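Local coordinates for SsfX3 (Streptomyces sp. SF2575, PDB 3SKV), which probably transfers a salicylyl group onto a tetracycline intermediate during antibiotic biosynthesis, as a GDSL/SGNH-type acyltransferase with an added jelly-roll domain, at residues Gly55-Trp60 with Phe165-Val170. The protein carries 1 engineered substitution. Numbering follows the deposited sequence.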
# COMPACT_ATOMS: atom_id res chain seq x y z
N GLY A 55 -2.05 -3.46 25.78
CA GLY A 55 -3.03 -2.38 25.64
C GLY A 55 -2.99 -1.63 24.33
O GLY A 55 -3.83 -0.77 24.07
N TRP A 56 -2.01 -1.96 23.47
CA TRP A 56 -1.86 -1.29 22.18
C TRP A 56 -2.18 -2.24 21.06
O TRP A 56 -1.83 -3.42 21.10
CB TRP A 56 -0.45 -0.70 22.03
CG TRP A 56 -0.15 0.35 23.05
CD1 TRP A 56 0.26 0.15 24.33
CD2 TRP A 56 -0.41 1.75 22.92
NE1 TRP A 56 0.34 1.36 25.00
CE2 TRP A 56 -0.09 2.35 24.16
CE3 TRP A 56 -0.84 2.56 21.86
CZ2 TRP A 56 -0.17 3.73 24.37
CZ3 TRP A 56 -0.93 3.93 22.08
CH2 TRP A 56 -0.60 4.50 23.32
N LEU A 57 -2.83 -1.72 20.04
CA LEU A 57 -3.21 -2.48 18.88
C LEU A 57 -2.42 -2.01 17.68
O LEU A 57 -2.53 -0.86 17.29
CB LEU A 57 -4.76 -2.36 18.68
CG LEU A 57 -5.48 -3.35 17.74
CD1 LEU A 57 -5.37 -2.92 16.29
CD2 LEU A 57 -4.98 -4.78 17.93
N ALA A 58 -1.58 -2.87 17.13
CA ALA A 58 -0.77 -2.58 15.95
C ALA A 58 -1.28 -3.31 14.69
O ALA A 58 -1.27 -4.54 14.65
CB ALA A 58 0.68 -2.97 16.21
N PRO A 59 -1.72 -2.59 13.66
CA PRO A 59 -2.13 -3.28 12.41
C PRO A 59 -0.84 -3.70 11.68
O PRO A 59 0.16 -2.95 11.68
CB PRO A 59 -2.90 -2.21 11.62
CG PRO A 59 -2.97 -1.00 12.51
CD PRO A 59 -1.85 -1.13 13.50
N TRP A 60 -0.83 -4.93 11.12
CA TRP A 60 0.31 -5.47 10.36
C TRP A 60 -0.13 -5.80 8.96
O TRP A 60 -1.27 -6.17 8.73
CB TRP A 60 0.89 -6.72 11.02
CG TRP A 60 1.75 -6.45 12.22
CD1 TRP A 60 1.34 -6.02 13.45
CD2 TRP A 60 3.15 -6.76 12.35
NE1 TRP A 60 2.42 -5.95 14.31
CE2 TRP A 60 3.53 -6.44 13.67
CE3 TRP A 60 4.11 -7.29 11.47
CZ2 TRP A 60 4.84 -6.60 14.13
CZ3 TRP A 60 5.41 -7.44 11.92
CH2 TRP A 60 5.78 -7.08 13.22
N PHE A 165 2.13 2.52 13.38
CA PHE A 165 1.10 3.26 14.13
C PHE A 165 0.33 2.30 15.03
O PHE A 165 -0.19 1.31 14.53
CB PHE A 165 0.14 3.94 13.14
CG PHE A 165 -0.91 4.84 13.77
CD1 PHE A 165 -0.66 6.20 13.96
CD2 PHE A 165 -2.17 4.34 14.09
CE1 PHE A 165 -1.64 7.03 14.49
CE2 PHE A 165 -3.14 5.16 14.64
CZ PHE A 165 -2.88 6.51 14.82
N ARG A 166 0.28 2.57 16.34
CA ARG A 166 -0.43 1.73 17.32
C ARG A 166 -1.54 2.56 17.96
O ARG A 166 -1.39 3.77 18.07
CB ARG A 166 0.53 1.18 18.42
CG ARG A 166 1.87 0.73 17.86
CD ARG A 166 2.63 -0.26 18.71
NE ARG A 166 3.96 -0.48 18.13
CZ ARG A 166 5.09 0.04 18.60
NH1 ARG A 166 5.07 0.82 19.67
NH2 ARG A 166 6.25 -0.23 18.01
N LEU A 167 -2.65 1.93 18.37
CA LEU A 167 -3.77 2.64 19.02
C LEU A 167 -4.01 2.02 20.37
O LEU A 167 -3.93 0.80 20.51
CB LEU A 167 -5.13 2.50 18.30
CG LEU A 167 -5.34 2.74 16.84
CD1 LEU A 167 -4.82 1.53 15.99
CD2 LEU A 167 -6.85 2.94 16.58
N ALA A 168 -4.52 2.82 21.28
CA ALA A 168 -4.91 2.33 22.60
C ALA A 168 -6.40 2.62 22.88
O ALA A 168 -7.03 1.88 23.63
CB ALA A 168 -4.04 2.98 23.67
N GLU A 169 -6.97 3.65 22.24
CA GLU A 169 -8.35 4.07 22.48
C GLU A 169 -8.89 4.97 21.39
O GLU A 169 -8.15 5.73 20.77
CB GLU A 169 -8.40 4.85 23.81
CG GLU A 169 -9.77 5.02 24.45
CD GLU A 169 -9.83 6.04 25.58
OE1 GLU A 169 -8.79 6.67 25.89
OE2 GLU A 169 -10.93 6.21 26.15
N VAL A 170 -10.20 4.90 21.18
CA VAL A 170 -10.97 5.78 20.31
C VAL A 170 -12.01 6.42 21.22
O VAL A 170 -12.63 5.73 22.04
CB VAL A 170 -11.58 5.08 19.07
CG1 VAL A 170 -12.43 6.06 18.26
CG2 VAL A 170 -10.48 4.49 18.19
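Leu57 and Leu167 form an isolated antiparallel hydrogen-bonded pair. Leu57 N donates to Leu167 O at 2.8 Å, and Leu167 N returns a bond to Leu57 O at 3.0 Å. The N-to-C directions of 56-60 and 165-167 stand at 142°, antiparallel but splayed, and the pairing does not spread beyond this bridge: at one end a proline, Pro59, turns its CD to Phe165 O, 3.1 Å away, and at the other end segment 165-170 turns a corner at Ala168. CA-H...O contacts flank the bridge, among them Arg166 CA to Leu57 O.

The main side-chain contact is Trp56 over Ala168. With CG anti to the carbonyl carbon (chi1 -63°), the indole lies across the corner and takes the Ala168 methyl on one face; CB sits 3.6 Å from the centroid of the six-membered ring, only 9° off its normal, a CH-pi contact. Trp56 CE3 also comes to 4.0 Å from Arg166 CB. A serine in place of Trp56 would probably leave that methyl without its aromatic cover and open a gap beside Arg166 CB. The extended Arg166 chain passes Ala58 CB at CD, 4.2 Å away, and carries its guanidinium on to a salt bridge with Glu101. Leu57 and Leu167 meet more loosely and share Tyr44 as a neighbour.

In the N-terminal jelly-roll domain, this bridge joins the hairpin of strands 49-53 and 56-60 to strand 164-172, which is itself paired with strand 96-103.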